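Local coordinates for protein putative modification methylase (Thermus thermophilus, PDB 2ZIG) that probably methylates DNA, transferring a methyl group from S-adenosyl-L-methionine to the exocyclic N4 of cytosine as part of a restriction-modification system, at residues G262-L265 and Y269-L272; E31-F36 and L240-G245; Q271-R276 and F284-L289; E223-L228 and T246-I251. All blocks are in the same frame, centred on the assembly; numbering follows the deposited sequence.

Contact 1. Residues G262-L265 and Y269-L272; sequences GVEL and YAQL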
loop_
_atom_site.group_PDB
_atom_site.type_symbol
_atom_site.label_atom_id
_atom_site.label_comp_id
_atom_site.label_asym_id
_atom_site.label_seq_id
_atom_site.Cartn_x
_atom_site.Cartn_y
_atom_site.Cartn_z
ATOM N N GLY B 262 11.869 7.022 -23.381
ATOM C CA GLY B 262 11.299 7.901 -22.381
ATOM C C GLY B 262 10.573 9.120 -22.909
ATOM O O GLY B 262 10.678 9.478 -24.086
ATOM N N VAL B 263 9.823 9.751 -22.014
ATOM C CA VAL B 263 9.086 10.970 -22.319
ATOM C C VAL B 263 9.290 11.922 -21.148
ATOM O O VAL B 263 9.148 11.522 -19.991
ATOM C CB VAL B 263 7.577 10.713 -22.465
ATOM C CG1 VAL B 263 6.870 12.016 -22.844
ATOM C CG2 VAL B 263 7.330 9.645 -23.510
ATOM N N GLU B 264 9.640 13.169 -21.444
ATOM C CA GLU B 264 9.848 14.173 -20.407
ATOM C C GLU B 264 9.172 15.465 -20.834
ATOM O O GLU B 264 9.269 15.877 -21.993
ATOM C CB GLU B 264 11.346 14.401 -20.173
ATOM C CG GLU B 264 11.697 15.511 -19.185
ATOM C CD GLU B 264 10.729 15.616 -18.018
ATOM O OE1 GLU B 264 10.268 14.566 -17.512
ATOM O OE2 GLU B 264 10.439 16.760 -17.599
ATOM N N LEU B 265 8.476 16.096 -19.895
ATOM C CA LEU B 265 7.760 17.336 -20.173
ATOM C C LEU B 265 8.670 18.539 -20.341
ATOM O O LEU B 265 8.515 19.311 -21.282
ATOM C CB LEU B 265 6.760 17.627 -19.050
ATOM C CG LEU B 265 5.994 18.951 -19.134
ATOM C CD1 LEU B 265 5.130 18.960 -20.385
ATOM C CD2 LEU B 265 5.128 19.122 -17.889
ATOM N N TYR B 269 15.089 19.588 -18.306
ATOM C CA TYR B 269 15.392 18.305 -17.680
ATOM C C TYR B 269 15.835 17.259 -18.690
ATOM O O TYR B 269 16.715 16.450 -18.406
ATOM C CB TYR B 269 14.158 17.804 -16.921
ATOM C CG TYR B 269 13.745 18.698 -15.766
ATOM C CD1 TYR B 269 12.455 18.633 -15.232
ATOM C CD2 TYR B 269 14.650 19.591 -15.195
ATOM C CE1 TYR B 269 12.079 19.439 -14.157
ATOM C CE2 TYR B 269 14.287 20.399 -14.120
ATOM C CZ TYR B 269 13.003 20.318 -13.607
ATOM O OH TYR B 269 12.654 21.117 -12.545
ATOM N N ALA B 270 15.218 17.262 -19.865
ATOM C CA ALA B 270 15.596 16.309 -20.901
ATOM C C ALA B 270 17.051 16.560 -21.272
ATOM O O ALA B 270 17.793 15.625 -21.553
ATOM C CB ALA B 270 14.696 16.469 -22.129
ATOM N N GLN B 271 17.461 17.825 -21.260
ATOM C CA GLN B 271 18.842 18.176 -21.594
ATOM C C GLN B 271 19.767 17.706 -20.481
ATOM O O GLN B 271 20.905 17.317 -20.728
ATOM C CB GLN B 271 18.997 19.687 -21.766
ATOM C CG GLN B 271 19.650 20.099 -23.067
ATOM C CD GLN B 271 20.951 19.370 -23.347
ATOM O OE1 GLN B 271 21.901 19.432 -22.564
ATOM N NE2 GLN B 271 21.000 18.679 -24.471
ATOM N N LEU B 272 19.278 17.761 -19.248
ATOM C CA LEU B 272 20.070 17.304 -18.119
ATOM C C LEU B 272 20.180 15.790 -18.257
ATOM O O LEU B 272 21.230 15.199 -18.002
ATOM C CB LEU B 272 19.383 17.676 -16.802
ATOM C CG LEU B 272 19.336 19.173 -16.469
ATOM C CD1 LEU B 272 18.596 19.379 -15.161
ATOM C CD2 LEU B 272 20.756 19.731 -16.367
#
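E264 and A270, with Y269 beside them, meet where a parallel strand of the Rossmann-like methyltransferase fold runs out and the chain turns back as a helix. E264 closes strand 259-264, and an acidic residue at the carboxyl end of a strand is a familiar part of the S-adenosylmethionine pocket in this superfamily; here E264 is seen to bind the cofactor, although none is bound to this chain. Most of the surface buried in the contact belongs to E264. Its CG stands anti to the backbone N (chi1 175°), which sends the side chain out toward helix 267-280, and a bend at the next torsion (36°) turns the carboxylate back toward the turn preceding the helix, beside the Y269 ring. CG passes 4.0 Å from the backbone N of A270 and 4.3 Å from A270 CB, a purely van der Waals touch. The carboxylate is gripped from two places outside the contact: OE2 accepts from the backbone N of V266 and OE1 from that of G245, so the group spans the strand-helix turn and the glycine-containing loop after strand 238-241. Shortening this residue to alanine is likely to leave the amides of V266 and G245 without this acceptor and to open a gap against A270 and Y269. A270 also packs on L24 and V26 of strand 22-26, continuing the apolar layer between helix and sheet. Y269 presents its ring edge rather than a face, the ring and carboxylate planes standing 49° apart, and E264 OE2 lies near the ring plane, 3.6 Å from Y269 CD1.

Contact 2. Residues E31-F36 and L240-G245; sequences EVLASF and LDPFAG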
loop_
_atom_site.group_PDB
_atom_site.type_symbol
_atom_site.label_atom_id
_atom_site.label_comp_id
_atom_site.label_asym_id
_atom_site.label_seq_id
_atom_site.Cartn_x
_atom_site.Cartn_y
_atom_site.Cartn_z
ATOM N N GLU B 31 0.102 12.309 -25.193
ATOM C CA GLU B 31 0.199 12.566 -26.623
ATOM C C GLU B 31 1.319 11.777 -27.298
ATOM O O GLU B 31 1.102 11.141 -28.324
ATOM C CB GLU B 31 0.402 14.060 -26.864
ATOM C CG GLU B 31 -0.668 14.923 -26.219
ATOM C CD GLU B 31 -0.522 16.395 -26.560
ATOM O OE1 GLU B 31 -1.269 17.221 -25.986
ATOM O OE2 GLU B 31 0.341 16.720 -27.406
ATOM N N VAL B 32 2.515 11.821 -26.718
ATOM C CA VAL B 32 3.656 11.112 -27.286
ATOM C C VAL B 32 3.445 9.605 -27.269
ATOM O O VAL B 32 3.647 8.930 -28.277
ATOM C CB VAL B 32 4.956 11.456 -26.530
ATOM C CG1 VAL B 32 6.121 10.647 -27.084
ATOM C CG2 VAL B 32 5.244 12.947 -26.660
ATOM N N LEU B 33 3.028 9.071 -26.126
ATOM C CA LEU B 33 2.800 7.636 -26.027
ATOM C C LEU B 33 1.760 7.183 -27.044
ATOM O O LEU B 33 1.918 6.144 -27.687
ATOM C CB LEU B 33 2.336 7.255 -24.617
ATOM C CG LEU B 33 3.309 7.506 -23.460
ATOM C CD1 LEU B 33 2.712 6.957 -22.183
ATOM C CD2 LEU B 33 4.646 6.852 -23.745
ATOM N N ALA B 34 0.697 7.968 -27.188
ATOM C CA ALA B 34 -0.368 7.633 -28.126
ATOM C C ALA B 34 0.169 7.485 -29.543
ATOM O O ALA B 34 -0.472 6.865 -30.385
ATOM C CB ALA B 34 -1.454 8.694 -28.090
ATOM N N SER B 35 1.348 8.042 -29.803
ATOM C CA SER B 35 1.933 7.964 -31.134
ATOM C C SER B 35 2.853 6.768 -31.333
ATOM O O SER B 35 3.487 6.645 -32.383
ATOM C CB SER B 35 2.697 9.248 -31.456
ATOM O OG SER B 35 3.955 9.270 -30.813
ATOM N N PHE B 36 2.936 5.892 -30.330
ATOM C CA PHE B 36 3.773 4.698 -30.439
ATOM C C PHE B 36 2.888 3.489 -30.723
ATOM O O PHE B 36 1.751 3.422 -30.255
ATOM C CB PHE B 36 4.557 4.435 -29.144
ATOM C CG PHE B 36 5.507 5.532 -28.764
ATOM C CD1 PHE B 36 6.115 6.320 -29.736
ATOM C CD2 PHE B 36 5.825 5.752 -27.428
ATOM C CE1 PHE B 36 7.031 7.315 -29.384
ATOM C CE2 PHE B 36 6.738 6.741 -27.064
ATOM C CZ PHE B 36 7.343 7.524 -28.043
ATOM N N LEU B 240 10.449 1.639 -20.786
ATOM C CA LEU B 240 9.898 2.978 -20.907
ATOM C C LEU B 240 9.609 3.690 -19.598
ATOM O O LEU B 240 9.130 3.080 -18.649
ATOM C CB LEU B 240 8.600 2.930 -21.713
ATOM C CG LEU B 240 7.740 4.197 -21.634
ATOM C CD1 LEU B 240 8.474 5.361 -22.287
ATOM C CD2 LEU B 240 6.418 3.961 -22.316
ATOM N N ASP B 241 9.910 4.985 -19.563
ATOM C CA ASP B 241 9.610 5.826 -18.407
ATOM C C ASP B 241 8.905 7.055 -18.999
ATOM O O ASP B 241 9.538 7.884 -19.651
ATOM C CB ASP B 241 10.889 6.266 -17.681
ATOM C CG ASP B 241 10.598 7.007 -16.384
ATOM O OD1 ASP B 241 9.516 7.615 -16.277
ATOM O OD2 ASP B 241 11.450 6.997 -15.466
ATOM N N PRO B 242 7.583 7.174 -18.794
ATOM C CA PRO B 242 6.747 8.279 -19.285
ATOM C C PRO B 242 7.043 9.630 -18.620
ATOM O O PRO B 242 6.657 10.685 -19.141
ATOM C CB PRO B 242 5.328 7.811 -18.963
ATOM C CG PRO B 242 5.445 6.332 -18.841
ATOM C CD PRO B 242 6.748 6.157 -18.137
ATOM N N PHE B 243 7.706 9.591 -17.463
ATOM C CA PHE B 243 8.046 10.799 -16.714
ATOM C C PHE B 243 9.519 10.720 -16.347
ATOM O O PHE B 243 9.881 10.732 -15.166
ATOM C CB PHE B 243 7.202 10.878 -15.440
ATOM C CG PHE B 243 5.726 10.723 -15.680
ATOM C CD1 PHE B 243 5.053 9.588 -15.246
ATOM C CD2 PHE B 243 5.007 11.712 -16.343
ATOM C CE1 PHE B 243 3.682 9.437 -15.463
ATOM C CE2 PHE B 243 3.631 11.575 -16.569
ATOM C CZ PHE B 243 2.968 10.433 -16.126
ATOM N N ALA B 244 10.359 10.669 -17.377
ATOM C CA ALA B 244 11.804 10.503 -17.241
ATOM C C ALA B 244 12.640 11.457 -16.385
ATOM O O ALA B 244 13.673 11.045 -15.851
ATOM C CB ALA B 244 12.421 10.399 -18.629
ATOM N N GLY B 245 12.229 12.714 -16.250
ATOM C CA GLY B 245 13.021 13.634 -15.453
ATOM C C GLY B 245 14.453 13.615 -15.962
ATOM O O GLY B 245 14.675 13.727 -17.174
#
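Neither phenyl ring carries the contact, which belongs to L33 with L240 and P242; the rings lie to either end of it, each packed within its own segment. Over the centre of the F36 ring lies V32 O, 3.7 Å above the plane; F36 also meets the ring of H25, the planes about 60° apart. On one face of F243 sits P242 CB, offset toward the rim. Between these rings L33 reaches from helix 29-34 with both branches. Its CD2 touches L240 CD2 at 3.7 Å, and its CD1 lies 4.2 Å from P242 CB. With CG anti to the backbone N (chi1 166°), L240 sends CD2 up to L33 CD2, and the two side chains meet at a slant. D241, between L240 and P242, turns its side chain away from the helix, and its OD1 accepts from F243 N at 2.9 Å, forming an Asx turn. V263 and L86 add further apolar cover to L33. The chemistry therefore divides by side of strand 238-241: carbon meets carbon beneath helix 29-34, while the carboxylate of D241, also hydrogen-bonded to T46 and T249, helps to hold the loop beyond the strand, as befits a helix laid over a Rossmann-like sheet beside the cofactor site.

Contact 3. Residues Q271-R276 and F284-L289; sequences QLAKER and FSLEVL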
loop_
_atom_site.group_PDB
_atom_site.type_symbol
_atom_site.label_atom_id
_atom_site.label_comp_id
_atom_site.label_asym_id
_atom_site.label_seq_id
_atom_site.Cartn_x
_atom_site.Cartn_y
_atom_site.Cartn_z
ATOM N N GLN B 271 17.461 17.825 -21.260
ATOM C CA GLN B 271 18.842 18.176 -21.594
ATOM C C GLN B 271 19.767 17.706 -20.481
ATOM O O GLN B 271 20.905 17.317 -20.728
ATOM C CB GLN B 271 18.997 19.687 -21.766
ATOM C CG GLN B 271 19.650 20.099 -23.067
ATOM C CD GLN B 271 20.951 19.370 -23.347
ATOM O OE1 GLN B 271 21.901 19.432 -22.564
ATOM N NE2 GLN B 271 21.000 18.679 -24.471
ATOM N N LEU B 272 19.278 17.761 -19.248
ATOM C CA LEU B 272 20.070 17.304 -18.119
ATOM C C LEU B 272 20.180 15.790 -18.257
ATOM O O LEU B 272 21.230 15.199 -18.002
ATOM C CB LEU B 272 19.383 17.676 -16.802
ATOM C CG LEU B 272 19.336 19.173 -16.469
ATOM C CD1 LEU B 272 18.596 19.379 -15.161
ATOM C CD2 LEU B 272 20.756 19.731 -16.367
ATOM N N ALA B 273 19.082 15.178 -18.681
ATOM C CA ALA B 273 19.024 13.740 -18.878
ATOM C C ALA B 273 20.083 13.282 -19.875
ATOM O O ALA B 273 20.824 12.332 -19.613
ATOM C CB ALA B 273 17.643 13.344 -19.374
ATOM N N LYS B 274 20.144 13.953 -21.021
ATOM C CA LYS B 274 21.116 13.619 -22.057
ATOM C C LYS B 274 22.545 13.707 -21.545
ATOM O O LYS B 274 23.364 12.843 -21.850
ATOM C CB LYS B 274 20.970 14.546 -23.267
ATOM C CG LYS B 274 22.196 14.541 -24.170
ATOM C CD LYS B 274 22.009 15.378 -25.437
ATOM C CE LYS B 274 21.026 14.724 -26.398
ATOM N NZ LYS B 274 21.117 15.294 -27.774
ATOM N N GLU B 275 22.842 14.762 -20.787
ATOM C CA GLU B 275 24.181 14.967 -20.230
ATOM C C GLU B 275 24.497 13.924 -19.156
ATOM O O GLU B 275 25.608 13.398 -19.086
ATOM C CB GLU B 275 24.295 16.385 -19.643
ATOM C CG GLU B 275 24.217 17.513 -20.698
ATOM C CD GLU B 275 24.068 18.910 -20.096
ATOM O OE1 GLU B 275 23.930 19.878 -20.869
ATOM O OE2 GLU B 275 24.083 19.052 -18.856
ATOM N N ARG B 276 23.507 13.625 -18.323
ATOM C CA ARG B 276 23.677 12.650 -17.257
ATOM C C ARG B 276 23.882 11.270 -17.880
ATOM O O ARG B 276 24.792 10.532 -17.500
ATOM C CB ARG B 276 22.438 12.640 -16.348
ATOM C CG ARG B 276 22.592 11.771 -15.117
ATOM C CD ARG B 276 21.282 11.605 -14.343
ATOM N NE ARG B 276 21.410 10.561 -13.330
ATOM C CZ ARG B 276 20.419 10.128 -12.558
ATOM N NH1 ARG B 276 20.648 9.172 -11.668
ATOM N NH2 ARG B 276 19.203 10.645 -12.671
ATOM N N PHE B 284 27.472 4.924 -25.027
ATOM C CA PHE B 284 26.190 5.257 -25.638
ATOM C C PHE B 284 25.748 6.689 -25.388
ATOM O O PHE B 284 26.238 7.351 -24.479
ATOM C CB PHE B 284 25.099 4.306 -25.144
ATOM C CG PHE B 284 25.355 2.862 -25.466
ATOM C CD1 PHE B 284 26.362 2.156 -24.811
ATOM C CD2 PHE B 284 24.587 2.205 -26.416
ATOM C CE1 PHE B 284 26.596 0.815 -25.099
ATOM C CE2 PHE B 284 24.809 0.866 -26.712
ATOM C CZ PHE B 284 25.815 0.169 -26.053
ATOM N N SER B 285 24.806 7.148 -26.205
ATOM C CA SER B 285 24.268 8.498 -26.097
ATOM C C SER B 285 22.755 8.484 -26.108
ATOM O O SER B 285 22.134 7.618 -26.720
ATOM C CB SER B 285 24.767 9.367 -27.251
ATOM O OG SER B 285 26.139 9.672 -27.093
ATOM N N LEU B 286 22.154 9.450 -25.429
ATOM C CA LEU B 286 20.708 9.519 -25.400
ATOM C C LEU B 286 20.242 10.517 -26.442
ATOM O O LEU B 286 20.606 11.690 -26.387
ATOM C CB LEU B 286 20.213 9.957 -24.023
ATOM C CG LEU B 286 18.693 10.123 -23.948
ATOM C CD1 LEU B 286 18.024 8.757 -24.039
ATOM C CD2 LEU B 286 18.317 10.821 -22.654
ATOM N N GLU B 287 19.440 10.054 -27.392
ATOM C CA GLU B 287 18.931 10.940 -28.422
ATOM C C GLU B 287 17.668 11.630 -27.918
ATOM O O GLU B 287 16.685 10.973 -27.578
ATOM C CB GLU B 287 18.611 10.158 -29.693
ATOM C CG GLU B 287 18.322 11.066 -30.872
ATOM C CD GLU B 287 17.759 10.328 -32.065
ATOM O OE1 GLU B 287 17.691 10.938 -33.152
ATOM O OE2 GLU B 287 17.380 9.147 -31.918
ATOM N N VAL B 288 17.702 12.957 -27.865
ATOM C CA VAL B 288 16.556 13.737 -27.406
ATOM C C VAL B 288 15.778 14.286 -28.593
ATOM O O VAL B 288 16.322 15.035 -29.407
ATOM C CB VAL B 288 17.004 14.915 -26.532
ATOM C CG1 VAL B 288 15.792 15.736 -26.096
ATOM C CG2 VAL B 288 17.778 14.399 -25.328
ATOM N N LEU B 289 14.506 13.914 -28.690
ATOM C CA LEU B 289 13.661 14.367 -29.787
ATOM C C LEU B 289 12.631 15.380 -29.317
ATOM O O LEU B 289 11.651 15.011 -28.672
ATOM C CB LEU B 289 12.933 13.182 -30.410
ATOM C CG LEU B 289 13.789 11.998 -30.845
ATOM C CD1 LEU B 289 12.892 10.938 -31.449
ATOM C CD2 LEU B 289 14.836 12.450 -31.851
HETATM O O HOH W 1 23.557 11.128 -24.139
#
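Van der Waals contact between K274 and strand 286-289 makes up much of this interface. The lysine starts with CG anti to the backbone N (chi1 162°), runs extended, then bends at chi3 (-70°), which lays its aliphatic end across the strand. There CE lies 3.1 Å from L286 O and 3.4 Å from V288 CG2, the latter tighter than usual for two carbons, while K274 CB rests 3.8 Å from the same methyl. With the long chain cut back to an alanine, V288 CG2 and the carbonyl of L286 would probably lose their cover on this flank. Deeper in, the apolar layer is formed by L286, whose CD2 meets A273 CB at 4.2 Å and also lies against the backbone of K274.

The polar link between the segments is made by one water. It donates to K274 O at 2.9 Å and also lies close to the amide of L286, at a modelled distance too short to be trusted in detail.

The helix and strand axes run nearly antiparallel, 166° apart and 8.3 Å at closest approach, as expected of a helix returning into the next strand through a short connection. Strand 286-289 is an outermost strand of the sheet and pairs with strand 22-26, on which A273 and V288 also pack through L24 and V26; F277, further along helix 267-280, covers L286.

Contact 4. Residues E223-L228 and T246-I251; sequences ELAERL and TGTTLI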
loop_
_atom_site.group_PDB
_atom_site.type_symbol
_atom_site.label_atom_id
_atom_site.label_comp_id
_atom_site.label_asym_id
_atom_site.label_seq_id
_atom_site.Cartn_x
_atom_site.Cartn_y
_atom_site.Cartn_z
ATOM N N GLU B 223 20.295 2.670 -8.583
ATOM C CA GLU B 223 20.310 1.289 -8.137
ATOM C C GLU B 223 18.928 0.657 -8.040
ATOM O O GLU B 223 18.751 -0.519 -8.361
ATOM C CB GLU B 223 21.029 1.169 -6.793
ATOM C CG GLU B 223 20.908 -0.215 -6.194
ATOM C CD GLU B 223 21.862 -0.442 -5.044
ATOM O OE1 GLU B 223 21.974 0.447 -4.166
ATOM O OE2 GLU B 223 22.492 -1.522 -5.014
ATOM N N LEU B 224 17.953 1.428 -7.589
ATOM C CA LEU B 224 16.590 0.925 -7.469
ATOM C C LEU B 224 16.033 0.658 -8.873
ATOM O O LEU B 224 15.332 -0.326 -9.102
ATOM C CB LEU B 224 15.730 1.945 -6.724
ATOM C CG LEU B 224 14.293 1.576 -6.326
ATOM C CD1 LEU B 224 13.806 2.535 -5.266
ATOM C CD2 LEU B 224 13.378 1.631 -7.531
ATOM N N ALA B 225 16.349 1.535 -9.820
ATOM C CA ALA B 225 15.866 1.338 -11.185
ATOM C C ALA B 225 16.572 0.150 -11.840
ATOM O O ALA B 225 15.945 -0.656 -12.533
ATOM C CB ALA B 225 16.085 2.606 -12.013
ATOM N N GLU B 226 17.881 0.032 -11.623
ATOM C CA GLU B 226 18.620 -1.071 -12.231
ATOM C C GLU B 226 18.098 -2.414 -11.747
ATOM O O GLU B 226 18.019 -3.364 -12.507
ATOM C CB GLU B 226 20.114 -0.954 -11.932
ATOM C CG GLU B 226 20.753 0.251 -12.572
ATOM C CD GLU B 226 22.206 0.400 -12.196
ATOM O OE1 GLU B 226 22.509 0.311 -10.987
ATOM O OE2 GLU B 226 23.044 0.614 -13.095
ATOM N N ARG B 227 17.747 -2.483 -10.473
ATOM C CA ARG B 227 17.227 -3.711 -9.891
ATOM C C ARG B 227 15.907 -4.096 -10.577
ATOM O O ARG B 227 15.692 -5.256 -10.922
ATOM C CB ARG B 227 17.034 -3.501 -8.384
ATOM C CG ARG B 227 16.786 -4.751 -7.572
ATOM C CD ARG B 227 16.835 -4.455 -6.060
ATOM N NE ARG B 227 18.195 -4.235 -5.559
ATOM C CZ ARG B 227 18.514 -4.128 -4.269
ATOM N NH1 ARG B 227 17.569 -4.209 -3.330
ATOM N NH2 ARG B 227 19.784 -3.977 -3.910
ATOM N N LEU B 228 15.035 -3.119 -10.799
ATOM C CA LEU B 228 13.748 -3.386 -11.439
ATOM C C LEU B 228 13.933 -3.845 -12.888
ATOM O O LEU B 228 13.307 -4.812 -13.325
ATOM C CB LEU B 228 12.858 -2.138 -11.366
ATOM C CG LEU B 228 12.440 -1.795 -9.924
ATOM C CD1 LEU B 228 11.788 -0.403 -9.856
ATOM C CD2 LEU B 228 11.475 -2.881 -9.412
ATOM N N THR B 246 15.427 13.458 -15.067
ATOM C CA THR B 246 16.817 13.430 -15.501
ATOM C C THR B 246 17.248 12.091 -16.095
ATOM O O THR B 246 18.439 11.863 -16.325
ATOM C CB THR B 246 17.780 13.810 -14.372
ATOM O OG1 THR B 246 17.472 13.046 -13.203
ATOM C CG2 THR B 246 17.670 15.296 -14.071
ATOM N N GLY B 247 16.275 11.210 -16.329
ATOM C CA GLY B 247 16.554 9.930 -16.963
ATOM C C GLY B 247 17.091 8.746 -16.178
ATOM O O GLY B 247 17.703 7.853 -16.766
ATOM N N THR B 248 16.847 8.711 -14.873
ATOM C CA THR B 248 17.319 7.613 -14.040
ATOM C C THR B 248 16.981 6.263 -14.667
ATOM O O THR B 248 17.850 5.395 -14.813
ATOM C CB THR B 248 16.681 7.665 -12.640
ATOM O OG1 THR B 248 16.861 8.973 -12.092
ATOM C CG2 THR B 248 17.330 6.645 -11.711
ATOM N N THR B 249 15.724 6.092 -15.053
ATOM C CA THR B 249 15.293 4.830 -15.633
ATOM C C THR B 249 15.941 4.524 -16.977
ATOM O O THR B 249 16.270 3.378 -17.261
ATOM C CB THR B 249 13.774 4.794 -15.789
ATOM O OG1 THR B 249 13.160 5.064 -14.519
ATOM C CG2 THR B 249 13.326 3.424 -16.295
ATOM N N LEU B 250 16.102 5.544 -17.811
ATOM C CA LEU B 250 16.729 5.368 -19.119
ATOM C C LEU B 250 18.162 4.897 -18.888
ATOM O O LEU B 250 18.647 3.996 -19.554
ATOM C CB LEU B 250 16.743 6.703 -19.879
ATOM C CG LEU B 250 15.507 7.203 -20.649
ATOM C CD1 LEU B 250 14.237 6.535 -20.183
ATOM C CD2 LEU B 250 15.419 8.713 -20.494
ATOM N N ILE B 251 18.834 5.520 -17.929
ATOM C CA ILE B 251 20.212 5.174 -17.594
ATOM C C ILE B 251 20.322 3.740 -17.079
ATOM O O ILE B 251 21.184 2.988 -17.521
ATOM C CB ILE B 251 20.758 6.155 -16.546
ATOM C CG1 ILE B 251 20.865 7.545 -17.177
ATOM C CG2 ILE B 251 22.097 5.687 -16.014
ATOM C CD1 ILE B 251 21.283 8.628 -16.199
#
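A225 points its methyl from helix 222-232 toward the first turn of helix 248-255, where T248 and T249 receive it. Neither threonine faces it squarely: both CB atoms lie to the flank of the approach, so the alanine methyl settles against the side of T248 and the backbone of T249. A225 CB is 4.2 Å from T248 CG2 and 4.3 Å from T249 CA. The two helices come close here, with the CA atoms of A225 and T249 5.7 Å apart, a spacing that the small alanine side chain permits.

The two threonines meet the alanine differently. T248 has its methyl turned to A225, while its OG1 is hydrogen-bonded to R276 of helix 267-280. T249 offers its backbone CA, and its OG1 bonds D241 OD2 at the end of strand 238-241; the side chain of F220 touches both A225 and T249. E226, one residue on from A225, stretches past the contact to form a salt bridge with R255 farther along helix 248-255.

This is the helix that begins after the glycine-containing loop of the Rossmann-like fold. G247 holds its N-cap position, and its O accepts from I251 N at 2.8 Å in the first turn. T246 and T248 are both seen to bind S-adenosylmethionine, though none is bound to this chain, so the contact backs directly onto the cofactor site. Chemically, T248 is two-sided, giving carbon to the neighbouring helix and its hydroxyl to R276; with the T249 hydroxyl held by D241, this is likely to help keep the start of the helix in place.

Followed from the N terminus, the chain passes strand 22-26 and forms helix 29-34, whose partner in contact 2 arrives some 200 residues later at strand 238-241, bringing the early helix back to the middle of the sheet. Contact 4 opens before that return, on helix 222-232, and closes after it on helix 248-255, so contacts 2 and 4 cross. Contacts 1 and 3 follow as short local closures: strand 259-264 onto helix 267-280, then the same helix onto edge strand 286-289, with Q271 and L272 shared. Hydrogen bonds tie contact 2 to contacts 1 and 4, and contact 4 to contact 3, around the cofactor site.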